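Local coordinates for protein dipicolinate synthase subunit A (Bacillus halodurans, PDB 3D4O) that probably serves as the nucleotide-dependent oxidoreductase subunit of dipicolinate synthase, which makes the dipicolinic acid of bacterial spores, at residues 13-16 with 17-20; 47-51 with 52-56; 62-66 with 67-71; 122-126 with 127-131; 219-222 with 223-227. All coordinates share one frame; numbering follows the deposited sequence.

Interaction 1: 13-16 with 17-20; sequences GDAR and QLEI
Q17 reaches back over the start of its own helix, and its OE1 takes the backbone N-H of D14 at 2.8 Å in a nearly straight bond. A bend at chi2 (66°) folds the amide back toward the preceding turn, where OE1 also lies 3.3 Å from the CA of G13, a residue whose backbone angles are open mainly to glycine. D14 and Q17 form a capping box, and D14 OD1 also caps R16 N at 2.8 Å, with D14 as N-cap of helix 15-26 in the first beta-alpha-beta unit of the Rossmann-like N-terminal half. R16 then curls round to hold the same carboxylate side-on: its NE meets OD1 in the guanidinium plane at 3.0 Å, while its NH2 reaches OD2 at 2.8 Å. OD1 thus serves two donors, a backbone N-H on its anti side and NE on its syn lone pair. The buried G13, R16 and Q17 make up the close-packed side. The other flank is looser: A15 CB lies 4.5 Å from L18 CD1, and a water donates to both A15 O and E19 OE2, while E19 OE1 pairs with R279 of helix 274-289.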
loop_
_atom_site.group_PDB
_atom_site.type_symbol
_atom_site.label_atom_id
_atom_site.label_comp_id
_atom_site.label_asym_id
_atom_site.label_seq_id
_atom_site.Cartn_x
_atom_site.Cartn_y
_atom_site.Cartn_z
ATOM N N GLY C 13 11.928 -20.743 -5.703
ATOM C CA GLY C 13 11.199 -19.961 -4.712
ATOM C C GLY C 13 11.407 -18.483 -4.841
ATOM O O GLY C 13 11.724 -17.947 -5.907
ATOM N N ASP C 14 11.218 -17.822 -3.710
ATOM C CA ASP C 14 11.417 -16.395 -3.638
ATOM C C ASP C 14 12.261 -16.024 -2.442
ATOM O O ASP C 14 13.067 -16.836 -1.974
ATOM C CB ASP C 14 10.099 -15.619 -3.723
ATOM C CG ASP C 14 9.163 -15.866 -2.558
ATOM O OD1 ASP C 14 9.620 -16.171 -1.450
ATOM O OD2 ASP C 14 7.955 -15.673 -2.737
ATOM N N ALA C 15 12.094 -14.805 -1.970
ATOM C CA ALA C 15 12.971 -14.315 -0.883
ATOM C C ALA C 15 12.743 -15.072 0.401
ATOM O O ALA C 15 13.642 -15.193 1.226
ATOM C CB ALA C 15 12.867 -12.783 -0.677
ATOM N N ARG C 16 11.549 -15.612 0.543
ATOM C CA ARG C 16 11.236 -16.456 1.685
ATOM C C ARG C 16 12.225 -17.584 1.814
ATOM O O ARG C 16 12.635 -17.952 2.910
ATOM C CB ARG C 16 9.865 -17.153 1.542
ATOM C CG ARG C 16 8.784 -16.237 1.836
ATOM C CD ARG C 16 7.467 -16.864 1.576
ATOM N NE ARG C 16 7.149 -16.826 0.165
ATOM C CZ ARG C 16 5.907 -16.853 -0.293
ATOM N NH1 ARG C 16 4.929 -16.942 0.543
ATOM N NH2 ARG C 16 5.647 -16.819 -1.576
ATOM N N GLN C 17 12.562 -18.147 0.681
ATOM C CA GLN C 17 13.443 -19.328 0.655
ATOM C C GLN C 17 14.825 -19.055 1.229
ATOM O O GLN C 17 15.485 -19.964 1.742
ATOM C CB GLN C 17 13.544 -19.959 -0.722
ATOM C CG GLN C 17 12.521 -21.039 -0.935
ATOM C CD GLN C 17 11.106 -20.550 -0.957
ATOM O OE1 GLN C 17 10.809 -19.453 -1.450
ATOM N NE2 GLN C 17 10.205 -21.376 -0.441
ATOM N N LEU C 18 15.222 -17.789 1.174
ATOM C CA LEU C 18 16.535 -17.382 1.671
ATOM C C LEU C 18 16.619 -17.656 3.183
ATOM O O LEU C 18 17.683 -17.996 3.697
ATOM C CB LEU C 18 16.845 -15.899 1.383
ATOM C CG LEU C 18 16.962 -15.486 -0.090
ATOM C CD1 LEU C 18 17.143 -13.978 -0.207
ATOM C CD2 LEU C 18 18.088 -16.218 -0.768
ATOM N N GLU C 19 15.479 -17.539 3.864
ATOM C CA GLU C 19 15.427 -17.755 5.327
ATOM C C GLU C 19 15.522 -19.241 5.622
ATOM O O GLU C 19 16.115 -19.687 6.598
ATOM C CB GLU C 19 14.121 -17.214 5.929
ATOM C CG GLU C 19 13.942 -15.739 5.812
ATOM C CD GLU C 19 15.094 -14.958 6.375
ATOM O OE1 GLU C 19 15.675 -15.364 7.421
ATOM O OE2 GLU C 19 15.394 -13.913 5.767
ATOM N N ILE C 20 14.919 -19.998 4.735
ATOM C CA ILE C 20 14.907 -21.463 4.842
ATOM C C ILE C 20 16.311 -21.978 4.563
ATOM O O ILE C 20 16.839 -22.790 5.310
ATOM C CB ILE C 20 13.887 -22.127 3.856
ATOM C CG1 ILE C 20 12.462 -21.608 4.123
ATOM C CG2 ILE C 20 13.930 -23.672 3.986
ATOM C CD1 ILE C 20 11.428 -22.073 3.107
HETATM O O HOH W 1 14.060 -13.391 3.262
#

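Interaction 2: 47-51 with 52-56; sequences TKMRI and DEVDW
R50 lays one face of its guanidinium against the carboxylate of E53, the two planes only 17° apart and stacked. E53 OE2 sits 3.0 Å from R50 NH1 but well out of the guanidinium plane, so this salt bridge rests on charge, with no N-H aimed at the oxygen. The same OE2 is more directly held by the backbone, accepting from R50 N at 2.9 Å in a bond of 165°. At its edge the guanidinium grips D52 side-on, with R50 NE to D52 OD1 at 3.1 Å and R50 NH2 to D52 OD2 at 3.3 Å, each oxygen using its syn lone pair. D52 turns back to that edge because its CG stands between the backbone N and the carbonyl carbon (chi1 66°). One arginine therefore links two acids in a salt-bridge network on an exposed surface, across a short 3-10 turn closed by E53 N to R50 O at 2.8 Å. Apart from the charges, M49 SE packs 4.1 Å from V54 CG2, and I51 CG1 lies 4.0 Å from W56 CZ2. The turn leaves strand 46-49, at one edge of the N-terminal sheet; M49, I51 and V54 lean on V34 of strand 30-34, while I51 and W56 reach M90 of helix 88-92.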
loop_
_atom_site.group_PDB
_atom_site.type_symbol
_atom_site.label_atom_id
_atom_site.label_comp_id
_atom_site.label_asym_id
_atom_site.label_seq_id
_atom_site.Cartn_x
_atom_site.Cartn_y
_atom_site.Cartn_z
ATOM N N THR C 47 25.328 -26.376 -2.168
ATOM C CA THR C 47 25.912 -26.523 -3.507
ATOM C C THR C 47 24.867 -26.198 -4.563
ATOM O O THR C 47 23.834 -26.854 -4.651
ATOM C CB THR C 47 26.423 -27.947 -3.783
ATOM O OG1 THR C 47 27.307 -28.359 -2.734
ATOM C CG2 THR C 47 27.167 -28.006 -5.131
ATOM N N LYS C 48 25.154 -25.168 -5.352
ATOM C CA LYS C 48 24.261 -24.750 -6.427
ATOM C C LYS C 48 24.427 -25.629 -7.634
ATOM O O LYS C 48 25.539 -26.025 -8.016
ATOM C CB LYS C 48 24.529 -23.313 -6.857
ATOM C CG LYS C 48 24.241 -22.254 -5.842
ATOM C CD LYS C 48 24.568 -20.914 -6.464
ATOM C CE LYS C 48 24.364 -19.755 -5.531
ATOM N NZ LYS C 48 24.841 -18.541 -6.240
HETATM N N MSE C 49 23.306 -25.938 -8.255
HETATM C CA MSE C 49 23.342 -26.800 -9.423
HETATM C C MSE C 49 22.087 -26.737 -10.260
HETATM O O MSE C 49 21.079 -26.139 -9.873
HETATM C CB MSE C 49 23.568 -28.252 -8.977
HETATM C CG MSE C 49 22.404 -28.900 -8.201
HETATM SE SE MSE C 49 22.997 -30.593 -7.407
HETATM C CE MSE C 49 24.238 -29.881 -6.084
ATOM N N ARG C 50 22.201 -27.372 -11.419
ATOM C CA ARG C 50 21.095 -27.519 -12.370
ATOM C C ARG C 50 20.314 -28.750 -11.945
ATOM O O ARG C 50 20.869 -29.689 -11.369
ATOM C CB ARG C 50 21.577 -27.690 -13.830
ATOM C CG ARG C 50 22.347 -26.503 -14.405
ATOM C CD ARG C 50 22.684 -26.703 -15.882
ATOM N NE ARG C 50 23.287 -28.009 -16.140
ATOM C CZ ARG C 50 24.551 -28.313 -15.870
ATOM N NH1 ARG C 50 25.356 -27.416 -15.317
ATOM N NH2 ARG C 50 25.005 -29.527 -16.137
ATOM N N ILE C 51 19.029 -28.743 -12.268
ATOM C CA ILE C 51 18.119 -29.811 -11.838
ATOM C C ILE C 51 18.597 -31.152 -12.364
ATOM O O ILE C 51 18.415 -32.191 -11.730
ATOM C CB ILE C 51 16.627 -29.522 -12.222
ATOM C CG1 ILE C 51 15.703 -30.196 -11.201
ATOM C CG2 ILE C 51 16.347 -29.910 -13.665
ATOM C CD1 ILE C 51 14.222 -29.849 -11.340
ATOM N N ASP C 52 19.263 -31.096 -13.510
ATOM C CA ASP C 52 19.782 -32.303 -14.186
ATOM C C ASP C 52 21.058 -32.820 -13.528
ATOM O O ASP C 52 21.590 -33.840 -13.942
ATOM C CB ASP C 52 20.012 -32.056 -15.694
ATOM C CG ASP C 52 21.114 -31.044 -15.978
ATOM O OD1 ASP C 52 20.777 -29.863 -16.201
ATOM O OD2 ASP C 52 22.311 -31.404 -15.942
ATOM N N GLU C 53 21.542 -32.113 -12.511
ATOM C CA GLU C 53 22.793 -32.519 -11.819
ATOM C C GLU C 53 22.504 -33.079 -10.429
ATOM O O GLU C 53 23.406 -33.502 -9.714
ATOM C CB GLU C 53 23.752 -31.328 -11.659
ATOM C CG GLU C 53 24.107 -30.580 -12.940
ATOM C CD GLU C 53 25.142 -29.469 -12.705
ATOM O OE1 GLU C 53 26.352 -29.762 -12.741
ATOM O OE2 GLU C 53 24.759 -28.293 -12.539
ATOM N N VAL C 54 21.230 -33.065 -10.062
ATOM C CA VAL C 54 20.786 -33.510 -8.724
ATOM C C VAL C 54 21.012 -35.007 -8.552
ATOM O O VAL C 54 20.837 -35.787 -9.483
ATOM C CB VAL C 54 19.306 -33.086 -8.436
ATOM C CG1 VAL C 54 18.823 -33.579 -7.075
ATOM C CG2 VAL C 54 19.164 -31.563 -8.496
ATOM N N ASP C 55 21.468 -35.369 -7.361
ATOM C CA ASP C 55 21.764 -36.768 -6.981
ATOM C C ASP C 55 20.559 -37.308 -6.239
ATOM O O ASP C 55 20.572 -37.474 -5.010
ATOM C CB ASP C 55 23.016 -36.813 -6.096
ATOM C CG ASP C 55 23.345 -38.210 -5.596
ATOM O OD1 ASP C 55 22.992 -39.212 -6.255
ATOM O OD2 ASP C 55 23.977 -38.302 -4.525
ATOM N N TRP C 56 19.542 -37.642 -7.023
ATOM C CA TRP C 56 18.209 -37.998 -6.491
ATOM C C TRP C 56 18.162 -39.132 -5.491
ATOM O O TRP C 56 17.371 -39.085 -4.563
ATOM C CB TRP C 56 17.175 -38.265 -7.607
ATOM C CG TRP C 56 16.991 -37.114 -8.539
ATOM C CD1 TRP C 56 17.493 -36.993 -9.811
ATOM C CD2 TRP C 56 16.328 -35.885 -8.254
ATOM N NE1 TRP C 56 17.152 -35.772 -10.341
ATOM C CE2 TRP C 56 16.435 -35.074 -9.405
ATOM C CE3 TRP C 56 15.636 -35.394 -7.142
ATOM C CZ2 TRP C 56 15.875 -33.806 -9.473
ATOM C CZ3 TRP C 56 15.080 -34.134 -7.215
ATOM C CH2 TRP C 56 15.209 -33.350 -8.367
#

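Interaction 3: 62-66 with 67-71. With EDO (1,2-ethanediol), chain M.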
loop_
_atom_site.group_PDB
_atom_site.type_symbol
_atom_site.label_atom_id
_atom_site.label_comp_id
_atom_site.label_asym_id
_atom_site.label_seq_id
_atom_site.Cartn_x
_atom_site.Cartn_y
_atom_site.Cartn_z
ATOM N N ILE C 62 12.621 -32.961 -0.714
ATOM C CA ILE C 62 12.498 -31.987 -1.778
ATOM C C ILE C 62 11.625 -30.839 -1.330
ATOM O O ILE C 62 10.477 -31.029 -0.983
ATOM C CB ILE C 62 11.907 -32.635 -3.031
ATOM C CG1 ILE C 62 12.804 -33.807 -3.457
ATOM C CG2 ILE C 62 11.711 -31.587 -4.143
ATOM C CD1 ILE C 62 12.393 -34.460 -4.756
ATOM N N LEU C 63 12.204 -29.645 -1.339
ATOM C CA LEU C 63 11.512 -28.430 -0.925
ATOM C C LEU C 63 11.202 -27.566 -2.109
ATOM O O LEU C 63 12.085 -27.005 -2.770
ATOM C CB LEU C 63 12.325 -27.627 0.112
ATOM C CG LEU C 63 12.332 -28.018 1.604
ATOM C CD1 LEU C 63 12.422 -29.507 1.846
ATOM C CD2 LEU C 63 13.465 -27.294 2.353
ATOM N N LEU C 64 9.905 -27.476 -2.357
ATOM C CA LEU C 64 9.385 -26.651 -3.426
ATOM C C LEU C 64 8.880 -25.334 -2.873
ATOM O O LEU C 64 8.630 -25.205 -1.668
ATOM C CB LEU C 64 8.248 -27.368 -4.152
ATOM C CG LEU C 64 8.553 -28.723 -4.780
ATOM C CD1 LEU C 64 7.362 -29.239 -5.524
ATOM C CD2 LEU C 64 9.761 -28.584 -5.710
ATOM N N PRO C 65 8.723 -24.334 -3.745
ATOM C CA PRO C 65 8.177 -23.087 -3.268
ATOM C C PRO C 65 6.778 -23.264 -2.729
ATOM O O PRO C 65 6.173 -24.321 -2.877
ATOM C CB PRO C 65 8.104 -22.218 -4.541
ATOM C CG PRO C 65 8.996 -22.855 -5.503
ATOM C CD PRO C 65 9.010 -24.293 -5.184
ATOM N N ILE C 66 6.253 -22.206 -2.128
ATOM C CA ILE C 66 4.895 -22.260 -1.590
ATOM C C ILE C 66 3.920 -22.587 -2.709
ATOM O O ILE C 66 2.959 -23.320 -2.521
ATOM C CB ILE C 66 4.514 -20.950 -0.863
ATOM C CG1 ILE C 66 5.190 -20.912 0.512
ATOM C CG2 ILE C 66 3.035 -20.816 -0.710
ATOM C CD1 ILE C 66 4.831 -22.061 1.433
ATOM N N SER C 67 4.215 -22.073 -3.894
ATOM C CA SER C 67 3.340 -22.269 -5.080
ATOM C C SER C 67 3.432 -23.669 -5.675
ATOM O O SER C 67 2.634 -24.040 -6.520
ATOM C CB SER C 67 3.701 -21.258 -6.168
ATOM O OG SER C 67 5.095 -21.319 -6.491
ATOM N N GLY C 68 4.391 -24.457 -5.213
ATOM C CA GLY C 68 4.610 -25.802 -5.760
ATOM C C GLY C 68 5.205 -25.730 -7.159
ATOM O O GLY C 68 6.261 -25.126 -7.373
ATOM N N THR C 69 4.541 -26.412 -8.096
ATOM C CA THR C 69 4.897 -26.370 -9.532
ATOM C C THR C 69 3.658 -25.933 -10.285
ATOM O O THR C 69 2.597 -25.770 -9.695
ATOM C CB THR C 69 5.302 -27.748 -10.138
ATOM O OG1 THR C 69 4.169 -28.614 -10.162
ATOM C CG2 THR C 69 6.412 -28.413 -9.369
ATOM N N ASN C 70 3.775 -25.710 -11.582
ATOM C CA ASN C 70 2.560 -25.434 -12.368
ATOM C C ASN C 70 2.115 -26.761 -12.923
ATOM O O ASN C 70 2.714 -27.799 -12.623
ATOM C CB ASN C 70 2.727 -24.373 -13.458
ATOM C CG ASN C 70 3.586 -24.810 -14.630
ATOM O OD1 ASN C 70 4.108 -25.923 -14.701
ATOM N ND2 ASN C 70 3.738 -23.904 -15.569
ATOM N N GLU C 71 1.109 -26.735 -13.780
ATOM C CA GLU C 71 0.530 -27.991 -14.302
ATOM C C GLU C 71 1.470 -28.748 -15.202
ATOM O O GLU C 71 1.202 -29.892 -15.561
ATOM C CB GLU C 71 -0.798 -27.744 -15.008
ATOM C CG GLU C 71 -1.898 -27.241 -14.062
ATOM C CD GLU C 71 -2.239 -28.248 -12.954
ATOM O OE1 GLU C 71 -1.769 -29.408 -13.030
ATOM O OE2 GLU C 71 -2.981 -27.885 -12.008
HETATM C C1 EDO M . 8.143 -24.114 1.732
HETATM O O1 EDO M . 7.887 -23.689 0.385
HETATM C C2 EDO M . 8.360 -25.632 1.820
HETATM O O2 EDO M . 9.320 -26.024 0.831
#
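A single backbone hydrogen bond joins the two segments: G68 N donates to P65 O at 2.9 Å and closes a type I beta turn with I66 and S67 at its corners. G68 follows with a positive phi (72°), a backbone shape that comes easily to glycine. Further on, T69 OG1 donates to N70 O at 3.0 Å; this hydroxyl stands between the backbone N and the carbonyl carbon (chi1 67°), while CG2 faces L64. The other contacts between the segments are apolar or weakly polar. L64 CD1 meets T69 CG2 at 4.0 Å, and the ring of P65 offers its CB to S67 OG at 3.7 Å. A third kind of interaction involves 1,2-ethanediol, probably left from the crystallisation liquor. Both ends of the diol close on one carbonyl oxygen, O1 and O2 each donating to L64 O at 2.7 Å. I66 CD1 comes within 3.6 Å of O1, and L63 CB flanks O2, giving the clasp an apolar border. The turn extends from the carboxyl end of strand 61-63, between strands 7-11 and 99-102 of the N-terminal parallel sheet. I66 rests on R16 and L63 on I20 of helix 15-26, while L64 and T69 pack on L109 of helix 107-116.

Interaction 4: 122-126 with 127-131; sequences KLMER and DDIAI
The start of the long helix 127-148, which carries the chain from the N-terminal sheet toward the C-terminal one, is formed here, with R126 at the N-cap position after a short 3-10 turn. The backbone sets the first helical turn: A130 N donates to R126 O at 2.9 Å, nearly along the C=O axis. The side chain of R126 reaches forward over the first residues of the helix. Bends at chi2 and chi3 (-145° and -29°) bring NH2 to D128 OD2 at 3.1 Å, a salt bridge in which the guanidinium and carboxylate planes lie 32° apart. D128 OD1 takes a weak bond from R126 NE and another from the backbone N of I129. I129 approaches the guanidinium obliquely, its CG1 3.7 Å from R126 NE, while A130 CB abuts M124 O at 3.6 Å. D127 pairs instead with R165 of helix 165-176. Two carboxylates at the amino end of a helix probably interact favourably with its dipole, and the arginines would balance part of their charge.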
loop_
_atom_site.group_PDB
_atom_site.type_symbol
_atom_site.label_atom_id
_atom_site.label_comp_id
_atom_site.label_asym_id
_atom_site.label_seq_id
_atom_site.Cartn_x
_atom_site.Cartn_y
_atom_site.Cartn_z
ATOM N N LYS C 122 1.829 -30.371 2.238
ATOM C CA LYS C 122 1.373 -29.072 1.811
ATOM C C LYS C 122 1.273 -28.219 3.059
ATOM O O LYS C 122 0.292 -28.306 3.813
ATOM C CB LYS C 122 0.008 -29.187 1.125
ATOM C CG LYS C 122 0.043 -29.887 -0.230
ATOM C CD LYS C 122 -1.355 -30.135 -0.764
ATOM C CE LYS C 122 -1.965 -31.441 -0.241
ATOM N NZ LYS C 122 -1.320 -32.660 -0.824
ATOM N N LEU C 123 2.294 -27.395 3.261
ATOM C CA LEU C 123 2.404 -26.595 4.477
ATOM C C LEU C 123 1.234 -25.671 4.700
ATOM O O LEU C 123 0.911 -25.336 5.856
ATOM C CB LEU C 123 3.725 -25.795 4.529
ATOM C CG LEU C 123 4.992 -26.683 4.598
ATOM C CD1 LEU C 123 6.262 -25.818 4.605
ATOM C CD2 LEU C 123 4.974 -27.664 5.809
HETATM N N MSE C 124 0.557 -25.293 3.626
HETATM C CA MSE C 124 -0.559 -24.333 3.752
HETATM C C MSE C 124 -1.832 -24.984 4.280
HETATM O O MSE C 124 -2.799 -24.304 4.579
HETATM C CB MSE C 124 -0.814 -23.556 2.457
HETATM C CG MSE C 124 0.338 -22.600 2.128
HETATM SE SE MSE C 124 0.438 -21.140 3.448
HETATM C CE MSE C 124 -1.141 -20.284 2.760
ATOM N N GLU C 125 -1.804 -26.295 4.434
ATOM C CA GLU C 125 -2.953 -27.009 5.011
ATOM C C GLU C 125 -2.873 -27.023 6.524
ATOM O O GLU C 125 -3.765 -27.532 7.194
ATOM C CB GLU C 125 -3.058 -28.440 4.500
ATOM C CG GLU C 125 -3.565 -28.454 3.102
ATOM C CD GLU C 125 -3.691 -29.835 2.519
ATOM O OE1 GLU C 125 -3.311 -30.835 3.161
ATOM O OE2 GLU C 125 -4.159 -29.897 1.372
ATOM N N ARG C 126 -1.772 -26.518 7.060
ATOM C CA ARG C 126 -1.641 -26.455 8.513
ATOM C C ARG C 126 -2.279 -25.136 8.886
ATOM O O ARG C 126 -1.793 -24.070 8.519
ATOM C CB ARG C 126 -0.199 -26.520 8.985
ATOM C CG ARG C 126 0.606 -27.690 8.426
ATOM C CD ARG C 126 1.597 -28.219 9.457
ATOM N NE ARG C 126 2.012 -27.155 10.361
ATOM C CZ ARG C 126 2.772 -27.319 11.430
ATOM N NH1 ARG C 126 3.218 -28.534 11.747
ATOM N NH2 ARG C 126 3.083 -26.250 12.176
ATOM N N ASP C 127 -3.373 -25.190 9.616
ATOM C CA ASP C 127 -4.126 -23.958 9.873
ATOM C C ASP C 127 -3.277 -22.915 10.542
ATOM O O ASP C 127 -3.407 -21.726 10.249
ATOM C CB ASP C 127 -5.420 -24.210 10.637
ATOM C CG ASP C 127 -6.403 -25.045 9.838
ATOM O OD1 ASP C 127 -6.459 -24.883 8.595
ATOM O OD2 ASP C 127 -7.086 -25.896 10.450
ATOM N N ASP C 128 -2.364 -23.358 11.392
ATOM C CA ASP C 128 -1.509 -22.397 12.100
ATOM C C ASP C 128 -0.626 -21.626 11.143
ATOM O O ASP C 128 -0.519 -20.386 11.221
ATOM C CB ASP C 128 -0.701 -23.001 13.258
ATOM C CG ASP C 128 0.233 -24.138 12.850
ATOM O OD1 ASP C 128 0.093 -24.773 11.777
ATOM O OD2 ASP C 128 1.089 -24.432 13.690
ATOM N N ILE C 129 -0.011 -22.350 10.228
ATOM C CA ILE C 129 0.901 -21.728 9.264
ATOM C C ILE C 129 0.080 -20.826 8.352
ATOM O O ILE C 129 0.433 -19.675 8.074
ATOM C CB ILE C 129 1.658 -22.767 8.418
ATOM C CG1 ILE C 129 2.585 -23.626 9.291
ATOM C CG2 ILE C 129 2.476 -22.077 7.332
ATOM C CD1 ILE C 129 3.573 -22.799 10.100
ATOM N N ALA C 130 -1.061 -21.343 7.930
ATOM C CA ALA C 130 -1.958 -20.588 7.035
ATOM C C ALA C 130 -2.375 -19.270 7.720
ATOM O O ALA C 130 -2.353 -18.209 7.123
ATOM C CB ALA C 130 -3.190 -21.442 6.658
ATOM N N ILE C 131 -2.716 -19.354 9.009
ATOM C CA ILE C 131 -3.122 -18.164 9.775
ATOM C C ILE C 131 -1.966 -17.166 9.912
ATOM O O ILE C 131 -2.132 -15.970 9.670
ATOM C CB ILE C 131 -3.753 -18.519 11.119
ATOM C CG1 ILE C 131 -5.157 -19.070 10.889
ATOM C CG2 ILE C 131 -3.848 -17.275 12.030
ATOM C CD1 ILE C 131 -5.790 -19.764 12.115
#

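Interaction 5: 219-222 with 223-227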
loop_
_atom_site.group_PDB
_atom_site.type_symbol
_atom_site.label_atom_id
_atom_site.label_comp_id
_atom_site.label_asym_id
_atom_site.label_seq_id
_atom_site.Cartn_x
_atom_site.Cartn_y
_atom_site.Cartn_z
ATOM N N ASN C 219 -11.391 -11.105 -3.147
ATOM C CA ASN C 219 -11.864 -12.481 -3.095
ATOM C C ASN C 219 -10.872 -13.433 -2.460
ATOM O O ASN C 219 -9.686 -13.414 -2.783
ATOM C CB ASN C 219 -12.199 -13.035 -4.467
ATOM C CG ASN C 219 -12.643 -14.489 -4.381
ATOM O OD1 ASN C 219 -13.561 -14.816 -3.637
ATOM N ND2 ASN C 219 -11.956 -15.367 -5.084
ATOM N N THR C 220 -11.375 -14.251 -1.535
ATOM C CA THR C 220 -10.596 -15.355 -0.952
ATOM C C THR C 220 -11.255 -16.710 -1.273
ATOM O O THR C 220 -10.674 -17.743 -1.016
ATOM C CB THR C 220 -10.432 -15.264 0.577
ATOM O OG1 THR C 220 -11.692 -15.497 1.234
ATOM C CG2 THR C 220 -9.870 -13.920 0.989
ATOM N N ILE C 221 -12.460 -16.713 -1.839
ATOM C CA ILE C 221 -13.174 -17.975 -2.105
ATOM C C ILE C 221 -12.628 -18.687 -3.354
ATOM O O ILE C 221 -12.563 -18.094 -4.436
ATOM C CB ILE C 221 -14.718 -17.756 -2.274
ATOM C CG1 ILE C 221 -15.341 -17.117 -1.048
ATOM C CG2 ILE C 221 -15.448 -19.078 -2.559
ATOM C CD1 ILE C 221 -16.792 -16.818 -1.261
ATOM N N PRO C 222 -12.256 -19.973 -3.228
ATOM C CA PRO C 222 -11.690 -20.688 -4.386
ATOM C C PRO C 222 -12.736 -21.321 -5.226
ATOM O O PRO C 222 -12.881 -22.533 -5.282
ATOM C CB PRO C 222 -10.775 -21.736 -3.755
ATOM C CG PRO C 222 -11.389 -22.007 -2.434
ATOM C CD PRO C 222 -12.147 -20.767 -1.998
ATOM N N ALA C 223 -13.495 -20.444 -5.838
ATOM C CA ALA C 223 -14.587 -20.810 -6.724
ATOM C C ALA C 223 -15.098 -19.557 -7.400
ATOM O O ALA C 223 -14.886 -18.431 -6.926
ATOM C CB ALA C 223 -15.717 -21.524 -5.961
ATOM N N LEU C 224 -15.764 -19.772 -8.517
ATOM C CA LEU C 224 -16.272 -18.670 -9.326
ATOM C C LEU C 224 -17.413 -17.941 -8.637
ATOM O O LEU C 224 -18.581 -18.360 -8.724
ATOM C CB LEU C 224 -16.674 -19.168 -10.705
ATOM C CG LEU C 224 -17.088 -18.095 -11.726
ATOM C CD1 LEU C 224 -16.067 -16.974 -11.811
ATOM C CD2 LEU C 224 -17.299 -18.738 -13.082
ATOM N N VAL C 225 -17.058 -16.839 -7.964
ATOM C CA VAL C 225 -18.054 -16.024 -7.245
ATOM C C VAL C 225 -18.221 -14.640 -7.841
ATOM O O VAL C 225 -19.316 -14.078 -7.836
ATOM C CB VAL C 225 -17.823 -15.974 -5.687
ATOM C CG1 VAL C 225 -18.078 -17.342 -5.115
ATOM C CG2 VAL C 225 -16.404 -15.477 -5.292
ATOM N N VAL C 226 -17.141 -14.100 -8.375
ATOM C CA VAL C 226 -17.189 -12.788 -8.989
ATOM C C VAL C 226 -17.423 -13.061 -10.465
ATOM O O VAL C 226 -16.536 -12.970 -11.314
ATOM C CB VAL C 226 -15.924 -11.950 -8.698
ATOM C CG1 VAL C 226 -16.104 -10.481 -9.180
ATOM C CG2 VAL C 226 -15.625 -11.969 -7.208
ATOM N N THR C 227 -18.671 -13.419 -10.731
ATOM C CA THR C 227 -19.109 -13.763 -12.068
ATOM C C THR C 227 -19.407 -12.519 -12.893
ATOM O O THR C 227 -19.375 -11.394 -12.403
ATOM C CB THR C 227 -20.373 -14.640 -12.042
ATOM O OG1 THR C 227 -21.460 -13.899 -11.487
ATOM C CG2 THR C 227 -20.159 -15.879 -11.188
#
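This is a local turn contact in the C-terminal Rossmann-like half, where the chain leaves strand 216-219 and loops toward helix 228-233. V225 folds back over the turn, its CG2 lying 3.4 Å from N219 OD1 and its CG1 4.1 Å from I221 CG2. One methyl of the valine thus meets the amide and the other the isoleucine, whose side chain it crosses at about a right angle. N219 shapes the turn. Its CG is anti to the backbone N (chi1 178°); this places OD1 within reach of I221 N, from which it accepts at 2.8 Å to make an Asx turn, the donor standing above the carbonyl plane. The other end of the amide, ND2, donates to I221 O at 2.9 Å, almost straight and with the acceptor in the amide plane. I221 O also takes a weak bond from A223 N at 2.9 Å across the inverse gamma turn centred on P222. D242, on the adjoining strand 239-242, is a second acceptor for N219 ND2. N219 is held through both ends of its amide, which probably fixes the amide's rotation, and it supplies partners to both the N-H and the C=O of I221 where the chain leaves the strand.

Overall arrangement
The five contacts follow one another along the chain, and each shapes a place where a helix or strand begins or ends. Interactions 1, 2 and 3 belong to the N-terminal parallel sheet: 13-20 and 62-71 touch, as where Q17 and G13 meet P65, and W56 of interaction 2 packs on I62 of interaction 3. Their centres lie 13 to 18 Å apart. Interaction 4 starts the helix leading from this sheet toward the second, its nearest atoms about 4 Å from interaction 3. Interaction 5 lies in the C-terminal half, its centre 20 Å from that of interaction 4 and 39 Å from that of interaction 2. The set thus spans two similarly ordered Rossmann-like sheets.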